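Local coordinates for protein glycosyltransferase (duf1792) (PDB 5V4A) that binds UDP and probably transfers sugar from a nucleotide-sugar donor, being the GT-D-fold glycosyltransferase domain at the C-terminal end of a longer protein, at residues Val26-Gly31 against Thr203-Val208; Leu197-Pro202 against Leu219-Ile224; Leu143-Gly148 against Ile166-Cys171. One frame throughout, in Å; residues are numbered along the deposited sequence.

Contact 1 (Val26-Gly31 against Thr203-Val208). With UDP (uridine-5'-diphosphate), chain C.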
loop_
_atom_site.group_PDB
_atom_site.type_symbol
_atom_site.label_atom_id
_atom_site.label_comp_id
_atom_site.label_asym_id
_atom_site.label_seq_id
_atom_site.Cartn_x
_atom_site.Cartn_y
_atom_site.Cartn_z
ATOM N N VAL A 26 -11.307 13.160 8.115
ATOM C CA VAL A 26 -12.466 12.988 8.988
ATOM C C VAL A 26 -13.513 12.191 8.225
ATOM O O VAL A 26 -13.789 12.474 7.054
ATOM C CB VAL A 26 -13.085 14.316 9.490
ATOM C CG1 VAL A 26 -12.242 14.914 10.563
ATOM C CG2 VAL A 26 -13.385 15.330 8.345
ATOM N N ARG A 27 -14.089 11.189 8.889
ATOM C CA ARG A 27 -15.041 10.281 8.268
ATOM C C ARG A 27 -16.356 10.376 9.022
ATOM O O ARG A 27 -16.371 10.423 10.254
ATOM C CB ARG A 27 -14.533 8.827 8.290
ATOM C CG ARG A 27 -13.039 8.656 8.112
ATOM C CD ARG A 27 -12.581 7.239 8.484
ATOM N NE ARG A 27 -12.716 7.117 9.930
ATOM C CZ ARG A 27 -13.748 6.545 10.535
ATOM N NH1 ARG A 27 -14.689 5.941 9.807
ATOM N NH2 ARG A 27 -13.820 6.557 11.865
ATOM N N PHE A 28 -17.460 10.385 8.297
ATOM C CA PHE A 28 -18.773 10.396 8.928
ATOM C C PHE A 28 -19.502 9.131 8.536
ATOM O O PHE A 28 -19.578 8.804 7.351
ATOM C CB PHE A 28 -19.570 11.633 8.518
ATOM C CG PHE A 28 -19.013 12.889 9.073
ATOM C CD1 PHE A 28 -18.080 13.625 8.360
ATOM C CD2 PHE A 28 -19.395 13.322 10.335
ATOM C CE1 PHE A 28 -17.553 14.791 8.889
ATOM C CE2 PHE A 28 -18.878 14.472 10.876
ATOM C CZ PHE A 28 -17.948 15.215 10.147
ATOM N N GLY A 29 -20.009 8.407 9.536
ATOM C CA GLY A 29 -20.774 7.208 9.283
ATOM C C GLY A 29 -22.191 7.322 9.801
ATOM O O GLY A 29 -22.685 8.424 10.063
ATOM N N ASP A 30 -22.856 6.176 9.949
ATOM C CA ASP A 30 -24.262 6.171 10.332
ATOM C C ASP A 30 -24.480 6.692 11.747
ATOM O O ASP A 30 -25.529 7.275 12.030
ATOM C CB ASP A 30 -24.827 4.757 10.170
ATOM C CG ASP A 30 -23.958 3.702 10.820
ATOM O OD1 ASP A 30 -22.797 3.523 10.385
ATOM O OD2 ASP A 30 -24.432 3.054 11.774
ATOM N N GLY A 31 -23.509 6.512 12.641
ATOM C CA GLY A 31 -23.679 6.995 13.999
ATOM C C GLY A 31 -23.648 8.506 14.094
ATOM O O GLY A 31 -24.294 9.091 14.969
ATOM N N THR A 203 -16.583 12.181 18.771
ATOM C CA THR A 203 -15.602 13.136 19.276
ATOM C C THR A 203 -14.354 13.175 18.394
ATOM O O THR A 203 -13.719 14.230 18.264
ATOM C CB THR A 203 -15.232 12.801 20.724
ATOM O OG1 THR A 203 -16.431 12.711 21.507
ATOM C CG2 THR A 203 -14.278 13.832 21.335
ATOM N N ALA A 204 -13.996 12.052 17.773
ATOM C CA ALA A 204 -12.844 12.062 16.875
ATOM C C ALA A 204 -13.020 13.080 15.751
ATOM O O ALA A 204 -12.041 13.698 15.307
ATOM C CB ALA A 204 -12.614 10.662 16.292
ATOM N N LYS A 205 -14.253 13.280 15.282
ATOM C CA LYS A 205 -14.450 14.128 14.107
ATOM C C LYS A 205 -14.255 15.595 14.455
ATOM O O LYS A 205 -13.648 16.352 13.684
ATOM C CB LYS A 205 -15.845 13.900 13.526
ATOM C CG LYS A 205 -16.024 12.499 12.942
ATOM C CD LYS A 205 -16.511 11.488 13.916
ATOM C CE LYS A 205 -16.727 10.126 13.239
ATOM N NZ LYS A 205 -15.531 9.220 13.083
ATOM N N VAL A 206 -14.749 16.005 15.620
ATOM C CA VAL A 206 -14.559 17.375 16.067
ATOM C C VAL A 206 -13.112 17.608 16.457
ATOM O O VAL A 206 -12.564 18.698 16.254
ATOM C CB VAL A 206 -15.503 17.671 17.241
ATOM C CG1 VAL A 206 -15.431 19.137 17.589
ATOM C CG2 VAL A 206 -16.920 17.230 16.911
ATOM N N LEU A 207 -12.492 16.598 17.070
ATOM C CA LEU A 207 -11.095 16.687 17.466
ATOM C C LEU A 207 -10.198 16.905 16.253
ATOM O O LEU A 207 -9.390 17.846 16.222
ATOM C CB LEU A 207 -10.710 15.416 18.236
ATOM C CG LEU A 207 -9.326 15.313 18.892
ATOM C CD1 LEU A 207 -8.954 16.574 19.669
ATOM C CD2 LEU A 207 -9.201 14.062 19.764
ATOM N N VAL A 208 -10.315 16.039 15.242
ATOM C CA VAL A 208 -9.474 16.220 14.058
ATOM C C VAL A 208 -9.705 17.602 13.460
ATOM O O VAL A 208 -8.753 18.312 13.120
ATOM C CB VAL A 208 -9.723 15.123 13.013
ATOM C CG1 VAL A 208 -9.045 15.554 11.684
ATOM C CG2 VAL A 208 -9.164 13.798 13.486
HETATM N N1 UDP C . -14.966 5.523 21.161
HETATM C C2 UDP C . -14.366 5.964 22.317
HETATM N N3 UDP C . -15.076 6.899 23.022
HETATM C C4 UDP C . -16.311 7.426 22.695
HETATM C C5 UDP C . -16.865 6.929 21.477
HETATM C C6 UDP C . -16.182 6.018 20.753
HETATM O O2 UDP C . -13.278 5.558 22.697
HETATM O O4 UDP C . -16.830 8.282 23.435
HETATM C "C1'" UDP C . -14.203 4.563 20.319
HETATM C "C2'" UDP C . -14.665 3.112 20.300
HETATM O "O2'" UDP C . -14.252 2.421 21.478
HETATM C "C3'" UDP C . -13.966 2.622 19.014
HETATM C "C4'" UDP C . -13.913 3.883 18.127
HETATM O "O4'" UDP C . -14.305 4.981 18.978
HETATM O "O3'" UDP C . -12.624 2.204 19.240
HETATM C "C5'" UDP C . -14.768 3.848 16.883
HETATM O "O5'" UDP C . -14.805 5.117 16.194
HETATM P PA UDP C . -15.756 5.338 14.950
HETATM O O1A UDP C . -17.222 5.300 15.371
HETATM O O2A UDP C . -15.277 6.561 14.261
HETATM O O3A UDP C . -15.509 4.019 14.017
HETATM P PB UDP C . -15.856 3.655 12.508
HETATM O O1B UDP C . -16.493 4.947 11.981
HETATM O O2B UDP C . -16.922 2.544 12.655
HETATM O O3B UDP C . -14.634 3.250 11.741
#
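Val-26 and Lys-205 bring the end of strand 24-27 against helix 201-213, with their CA atoms 5.6 Å apart. At the apolar end, Val-26 CG1 meets Val-208 CG1 at 3.4 Å, a close pair for two methyls. The two valines pass with their tips pointing opposite ways. Lys-205 CG lies over one face of the Phe-28 ring, 4.0 Å from Phe-28 CE2. The bend at chi2 (89°) brings Lys-205 CE to 3.0 Å from Arg-27 O, and the one at chi4 (84°) turns NZ to the nucleotide. There NZ hydrogen-bonds UDP O2A at 2.9 Å. Arg-27 reaches the same diphosphate from its own strand. Its NH1 and NH2 both grip UDP O1B, at 3.0 and 3.1 Å, while UDP O2A sits at the guanidinium edge in a weak bond from NH2. Two cationic donors therefore lie side by side, NH2 of Arg-27 and NZ of Lys-205 being 3.4 Å apart. Asp-220 forms a salt bridge to each, OD1 to NH2 and OD2 to NZ, and together with the phosphates probably offsets their repulsion. Thr-112 O takes a further bond from Arg-27 NH1. The arrangement is the diphosphate end of the UDP pocket, where a strand end and a helix face of the GT-D fold each supply one basic side chain.

Contact 2 (Leu197-Pro202 against Leu219-Ile224). With UDP (uridine-5'-diphosphate), chain C.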
loop_
_atom_site.group_PDB
_atom_site.type_symbol
_atom_site.label_atom_id
_atom_site.label_comp_id
_atom_site.label_asym_id
_atom_site.label_seq_id
_atom_site.Cartn_x
_atom_site.Cartn_y
_atom_site.Cartn_z
ATOM N N LEU A 197 -3.276 9.956 15.431
ATOM C CA LEU A 197 -4.323 9.033 15.002
ATOM C C LEU A 197 -5.411 9.003 16.062
ATOM O O LEU A 197 -5.111 8.946 17.253
ATOM C CB LEU A 197 -3.814 7.595 14.813
ATOM C CG LEU A 197 -2.545 7.327 14.016
ATOM C CD1 LEU A 197 -2.145 5.808 14.005
ATOM C CD2 LEU A 197 -2.773 7.863 12.629
ATOM N N THR A 198 -6.671 9.017 15.644
ATOM C CA THR A 198 -7.740 9.045 16.634
ATOM C C THR A 198 -8.788 7.980 16.324
ATOM O O THR A 198 -9.113 7.708 15.158
ATOM C CB THR A 198 -8.369 10.461 16.760
ATOM O OG1 THR A 198 -9.207 10.517 17.922
ATOM C CG2 THR A 198 -9.192 10.818 15.546
ATOM N N MET A 199 -9.251 7.329 17.394
ATOM C CA MET A 199 -10.252 6.271 17.357
ATOM C C MET A 199 -11.208 6.650 18.486
ATOM O O MET A 199 -11.005 6.209 19.616
ATOM C CB MET A 199 -9.645 4.890 17.604
ATOM C CG MET A 199 -8.568 4.417 16.616
ATOM S SD MET A 199 -7.067 5.414 16.640
ATOM C CE MET A 199 -6.570 5.038 18.266
ATOM N N LEU A 200 -12.189 7.512 18.204
ATOM C CA LEU A 200 -12.936 8.128 19.293
ATOM C C LEU A 200 -14.357 8.501 18.892
ATOM O O LEU A 200 -14.912 9.464 19.430
ATOM C CB LEU A 200 -12.192 9.378 19.811
ATOM C CG LEU A 200 -12.405 9.866 21.255
ATOM C CD1 LEU A 200 -11.976 8.837 22.312
ATOM C CD2 LEU A 200 -11.708 11.233 21.478
ATOM N N GLY A 201 -14.976 7.729 17.998
ATOM C CA GLY A 201 -16.358 7.953 17.632
ATOM C C GLY A 201 -16.619 9.364 17.152
ATOM O O GLY A 201 -15.788 9.967 16.455
ATOM N N PRO A 202 -17.772 9.928 17.535
ATOM C CA PRO A 202 -18.121 11.281 17.072
ATOM C C PRO A 202 -17.178 12.364 17.586
ATOM O O PRO A 202 -16.991 13.379 16.904
ATOM C CB PRO A 202 -19.558 11.465 17.589
ATOM C CG PRO A 202 -20.039 10.079 17.911
ATOM C CD PRO A 202 -18.842 9.340 18.362
ATOM N N LEU A 219 -5.515 11.846 11.675
ATOM C CA LEU A 219 -6.303 10.894 10.901
ATOM C C LEU A 219 -7.334 10.217 11.799
ATOM O O LEU A 219 -6.971 9.498 12.741
ATOM C CB LEU A 219 -5.422 9.829 10.259
ATOM C CG LEU A 219 -4.182 10.357 9.556
ATOM C CD1 LEU A 219 -3.258 9.196 9.262
ATOM C CD2 LEU A 219 -4.617 11.068 8.306
ATOM N N ASP A 220 -8.607 10.432 11.481
ATOM C CA ASP A 220 -9.727 9.736 12.113
ATOM C C ASP A 220 -9.810 8.352 11.490
ATOM O O ASP A 220 -10.263 8.219 10.350
ATOM C CB ASP A 220 -11.015 10.527 11.893
ATOM C CG ASP A 220 -12.282 9.741 12.247
ATOM O OD1 ASP A 220 -12.185 8.647 12.820
ATOM O OD2 ASP A 220 -13.386 10.227 11.943
ATOM N N ILE A 221 -9.391 7.317 12.222
ATOM C CA ILE A 221 -9.380 5.977 11.650
ATOM C C ILE A 221 -10.205 4.984 12.462
ATOM O O ILE A 221 -10.169 3.789 12.177
ATOM C CB ILE A 221 -7.946 5.447 11.438
ATOM C CG1 ILE A 221 -7.161 5.401 12.753
ATOM C CG2 ILE A 221 -7.227 6.280 10.378
ATOM C CD1 ILE A 221 -5.784 4.769 12.599
ATOM N N GLY A 222 -10.946 5.452 13.464
ATOM C CA GLY A 222 -12.044 4.684 14.041
ATOM C C GLY A 222 -11.811 3.221 14.382
ATOM O O GLY A 222 -10.935 2.883 15.180
ATOM N N HIS A 223 -12.635 2.351 13.795
ATOM C CA HIS A 223 -12.684 0.932 14.133
ATOM C C HIS A 223 -11.653 0.098 13.369
ATOM O O HIS A 223 -11.860 -1.110 13.187
ATOM C CB HIS A 223 -14.094 0.394 13.889
ATOM C CG HIS A 223 -15.007 0.516 15.072
ATOM N ND1 HIS A 223 -16.307 0.958 14.967
ATOM C CD2 HIS A 223 -14.814 0.223 16.381
ATOM C CE1 HIS A 223 -16.873 0.952 16.162
ATOM N NE2 HIS A 223 -15.990 0.504 17.038
ATOM N N ILE A 224 -10.544 0.705 12.935
ATOM C CA ILE A 224 -9.545 -0.019 12.141
ATOM C C ILE A 224 -9.053 -1.274 12.861
ATOM O O ILE A 224 -8.814 -2.311 12.220
ATOM C CB ILE A 224 -8.373 0.922 11.776
ATOM C CG1 ILE A 224 -7.466 0.253 10.749
ATOM C CG2 ILE A 224 -7.547 1.269 12.997
ATOM C CD1 ILE A 224 -8.217 -0.194 9.517
HETATM N N1 UDP C . -14.966 5.523 21.161
HETATM C C2 UDP C . -14.366 5.964 22.317
HETATM N N3 UDP C . -15.076 6.899 23.022
HETATM C C4 UDP C . -16.311 7.426 22.695
HETATM C C5 UDP C . -16.865 6.929 21.477
HETATM C C6 UDP C . -16.182 6.018 20.753
HETATM O O2 UDP C . -13.278 5.558 22.697
HETATM O O4 UDP C . -16.830 8.282 23.435
HETATM C "C1'" UDP C . -14.203 4.563 20.319
HETATM C "C2'" UDP C . -14.665 3.112 20.300
HETATM O "O2'" UDP C . -14.252 2.421 21.478
HETATM C "C3'" UDP C . -13.966 2.622 19.014
HETATM C "C4'" UDP C . -13.913 3.883 18.127
HETATM O "O4'" UDP C . -14.305 4.981 18.978
HETATM O "O3'" UDP C . -12.624 2.204 19.240
HETATM C "C5'" UDP C . -14.768 3.848 16.883
HETATM O "O5'" UDP C . -14.805 5.117 16.194
HETATM P PA UDP C . -15.756 5.338 14.950
HETATM O O1A UDP C . -17.222 5.300 15.371
HETATM O O2A UDP C . -15.277 6.561 14.261
HETATM O O3A UDP C . -15.509 4.019 14.017
HETATM P PB UDP C . -15.856 3.655 12.508
HETATM O O1B UDP C . -16.493 4.947 11.981
HETATM O O2B UDP C . -16.922 2.544 12.655
HETATM O O3B UDP C . -14.634 3.250 11.741
HETATM O O HOH W 1 -12.634 7.511 15.203
#
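Leu-197 pairs with Leu-219 and Thr-198 with Asp-220 in two parallel beta bridges between strands 195-199 and 218-220. Helix 201-213 links the two strands as a beta-alpha-beta crossover. Thr-198 N donates to Leu-219 O at 3.0 Å. Thr-198 O takes Ile-221 N at 3.0 Å, met nearly head-on, and adds a weak bond from Gly-222 N. On the leucine face, the CD2 methyl of Leu-197 lies beside CD1 of Leu-219, and its CD1 touches Ile-221 CD1. Thr-198 is on the other face. Its OG1, anti to the backbone N (chi1 -168°), bonds Val-146 O, leaving CG2 to pack on Asp-220 CA.

The Met-199 side chain runs along the turn that follows strand 218-220. Its CB is 3.4 Å from Gly-222 O and its CG 3.2 Å from the same oxygen. Bends at chi2 and chi3, both 65°, fold the chain back. SD then lies alongside Ile-221 CG1 at 3.9 Å, and CE packs on Ile-145 and Glu-147 of the neighbouring strand.

The type II' turn from Ile-221 to Ile-224 presents one N-H, that of His-223, to UDP. His-223 N hydrogen-bonds UDP O3B at 3.0 Å, almost straight (174°), and ND1 hydrogen-bonds UDP O2B at 2.9 Å. UDP C5' lies over the centre of the imidazole, 3.5 Å above its plane, while NE2 is hydrogen-bonded to His-245. A water accepts from Leu-200 N and lies within bonding distance of UDP O2A and of Asp-220 OD1, whose carboxylate also pairs with Lys-205 and Arg-27. Gly-201 N hydrogen-bonds UDP O5'. Two main-chain N-H groups and one imidazole N-H thus hold UDP here, consistent with the negative charge of the diphosphate.

Contact 3 (Leu143-Gly148 against Ile166-Cys171)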
loop_
_atom_site.group_PDB
_atom_site.type_symbol
_atom_site.label_atom_id
_atom_site.label_comp_id
_atom_site.label_asym_id
_atom_site.label_seq_id
_atom_site.Cartn_x
_atom_site.Cartn_y
_atom_site.Cartn_z
ATOM N N LEU A 143 4.033 8.342 16.609
ATOM C CA LEU A 143 2.580 8.417 16.616
ATOM C C LEU A 143 2.076 8.919 17.969
ATOM O O LEU A 143 2.649 8.591 19.014
ATOM C CB LEU A 143 1.990 7.024 16.327
ATOM C CG LEU A 143 2.257 6.420 14.942
ATOM C CD1 LEU A 143 1.577 5.059 14.800
ATOM C CD2 LEU A 143 1.793 7.351 13.833
ATOM N N LEU A 144 1.005 9.717 17.946
ATOM C CA LEU A 144 0.215 10.028 19.138
ATOM C C LEU A 144 -1.179 9.463 18.905
ATOM O O LEU A 144 -1.935 9.955 18.064
ATOM C CB LEU A 144 0.187 11.529 19.428
ATOM C CG LEU A 144 -0.542 11.848 20.752
ATOM C CD1 LEU A 144 0.082 11.183 21.999
ATOM C CD2 LEU A 144 -0.624 13.357 20.928
ATOM N N ILE A 145 -1.509 8.412 19.636
ATOM C CA ILE A 145 -2.768 7.712 19.481
ATOM C C ILE A 145 -3.742 8.238 20.528
ATOM O O ILE A 145 -3.453 8.192 21.728
ATOM C CB ILE A 145 -2.547 6.200 19.610
ATOM C CG1 ILE A 145 -1.847 5.659 18.365
ATOM C CG2 ILE A 145 -3.810 5.491 19.920
ATOM C CD1 ILE A 145 -1.592 4.163 18.410
ATOM N N VAL A 146 -4.888 8.735 20.075
ATOM C CA VAL A 146 -5.925 9.299 20.945
ATOM C C VAL A 146 -7.160 8.414 20.835
ATOM O O VAL A 146 -7.842 8.417 19.802
ATOM C CB VAL A 146 -6.237 10.753 20.566
ATOM C CG1 VAL A 146 -7.130 11.387 21.626
ATOM C CG2 VAL A 146 -4.930 11.548 20.422
ATOM N N GLU A 147 -7.445 7.646 21.891
ATOM C CA GLU A 147 -8.454 6.597 21.827
ATOM C C GLU A 147 -9.106 6.425 23.194
ATOM O O GLU A 147 -8.646 6.965 24.203
ATOM C CB GLU A 147 -7.841 5.265 21.399
ATOM C CG GLU A 147 -6.966 4.636 22.477
ATOM C CD GLU A 147 -6.253 3.360 21.999
ATOM O OE1 GLU A 147 -5.352 2.879 22.720
ATOM O OE2 GLU A 147 -6.590 2.848 20.907
ATOM N N GLY A 148 -10.189 5.638 23.216
ATOM C CA GLY A 148 -10.876 5.335 24.457
ATOM C C GLY A 148 -10.250 4.189 25.250
ATOM O O GLY A 148 -9.378 3.450 24.784
ATOM N N ILE A 166 5.222 5.117 19.827
ATOM C CA ILE A 166 3.812 5.337 20.136
ATOM C C ILE A 166 3.692 5.983 21.511
ATOM O O ILE A 166 4.284 5.509 22.491
ATOM C CB ILE A 166 2.995 4.024 20.098
ATOM C CG1 ILE A 166 3.080 3.354 18.725
ATOM C CG2 ILE A 166 1.540 4.289 20.454
ATOM C CD1 ILE A 166 2.396 1.987 18.711
ATOM N N LYS A 167 2.948 7.086 21.569
ATOM C CA LYS A 167 2.402 7.625 22.803
ATOM C C LYS A 167 0.884 7.586 22.694
ATOM O O LYS A 167 0.317 7.747 21.602
ATOM C CB LYS A 167 2.893 9.070 23.069
ATOM C CG LYS A 167 4.343 9.154 23.537
ATOM C CD LYS A 167 4.792 10.569 23.775
ATOM C CE LYS A 167 6.125 10.630 24.489
ATOM N NZ LYS A 167 6.607 12.033 24.603
ATOM N N ARG A 168 0.217 7.381 23.826
ATOM C CA ARG A 168 -1.236 7.329 23.821
ATOM C C ARG A 168 -1.828 8.246 24.881
ATOM O O ARG A 168 -1.342 8.322 26.016
ATOM C CB ARG A 168 -1.807 5.880 24.038
ATOM C CG ARG A 168 -1.089 4.764 23.286
ATOM C CD ARG A 168 -1.686 3.361 23.542
ATOM N NE ARG A 168 -1.157 2.350 22.620
ATOM C CZ ARG A 168 -1.858 1.664 21.712
ATOM N NH1 ARG A 168 -3.160 1.851 21.557
ATOM N NH2 ARG A 168 -1.237 0.780 20.928
ATOM N N ILE A 169 -2.889 8.937 24.473
ATOM C CA ILE A 169 -3.762 9.711 25.338
ATOM C C ILE A 169 -5.039 8.900 25.456
ATOM O O ILE A 169 -5.727 8.697 24.449
ATOM C CB ILE A 169 -4.068 11.094 24.739
ATOM C CG1 ILE A 169 -2.797 11.910 24.469
ATOM C CG2 ILE A 169 -5.059 11.862 25.608
ATOM C CD1 ILE A 169 -2.056 12.352 25.671
ATOM N N ILE A 170 -5.351 8.424 26.664
ATOM C CA ILE A 170 -6.499 7.547 26.903
ATOM C C ILE A 170 -7.688 8.380 27.377
ATOM O O ILE A 170 -7.572 9.154 28.337
ATOM C CB ILE A 170 -6.166 6.464 27.943
ATOM C CG1 ILE A 170 -5.005 5.566 27.492
ATOM C CG2 ILE A 170 -7.401 5.629 28.223
ATOM C CD1 ILE A 170 -5.073 5.065 26.050
ATOM N N CYS A 171 -8.842 8.196 26.721
ATOM C CA CYS A 171 -10.037 9.022 26.879
ATOM C C CYS A 171 -11.194 8.178 27.389
ATOM O O CYS A 171 -11.039 6.953 27.487
ATOM C CB CYS A 171 -10.384 9.649 25.532
ATOM S SG CYS A 171 -9.022 10.601 24.857
#
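Leu-143 to Gly-148 and Ile-166 to Cys-171 are adjacent strands in the five-stranded parallel sheet of the GT-D fold. Their axes come within 4.6 Å, with 21° between their directions. The backbone ladder alternates its donors. Lys-167 N gives to Leu-143 O, Ile-145 N to Lys-167 O, Ile-169 N to Ile-145 O, Glu-147 N to Ile-169 O, and Cys-171 N to Glu-147 O. The lengths run from 2.8 Å, for both Ile-145 N to Lys-167 O and Cys-171 N to Glu-147 O, up to 3.3 Å for Glu-147 N to Ile-169 O. Leu-143 O has a second donor in Arg-194 NH1. At the other edge of strand 142-148, Leu-144 and Val-146 bond with the backbone of Leu-197, and Val-146 O also takes Thr-198 OG1.

One face carries a buried ion pair. Glu-147 CG sits between the backbone N and the carbonyl carbon (chi1 71°), and the extended chain beyond it leans across to Arg-168. Arg-168 NH1 forms a salt bridge with Glu-147 OE1 at 2.7 Å. It meets the syn side of that oxygen but 33° out of the carboxylate plane, while OE1 stays near the guanidinium plane. The remaining groups are also satisfied: Glu-147 OE2 by Ser-153 N, Arg-168 NH2 by Ser-153 O, and Arg-168 NE by Gln-266 OE1. Ser-153 thus meets both partners, in the loop that follows the UDP-binding Gly-148.

On the opposite face, Leu-144 CD1 reaches across to Lys-167 CB and Ile-169 CG1, and Val-146 CG1 touches Cys-171 SG at 3.8 Å. Back on the charged face, Ile-145 CD1 covers Arg-168, lying 4.1 Å above the guanidinium plane and over its centre.

Contact 3 closes first along the chain, and contact 2 follows. The segments of contacts 1 and 2 alternate, and contact 3 falls between the two segments of contact 1. Contacts 2 and 3 share the five-stranded parallel sheet, where strands 195-199 and 142-148 are neighbours; their centres are about 11 Å apart. Contact 1 shares helix 201-213 with contact 2, centres about 7 Å apart, and brings in strand 24-27 of a three-stranded parallel sheet that meets strand 218-220 through Val-25 and Asp-220. Centres of contacts 1 and 3 lie about 16 Å apart. Asp-220 ties contact 2 to the basic pair of contact 1. Together the C-terminal ends of these strands line one UDP pocket.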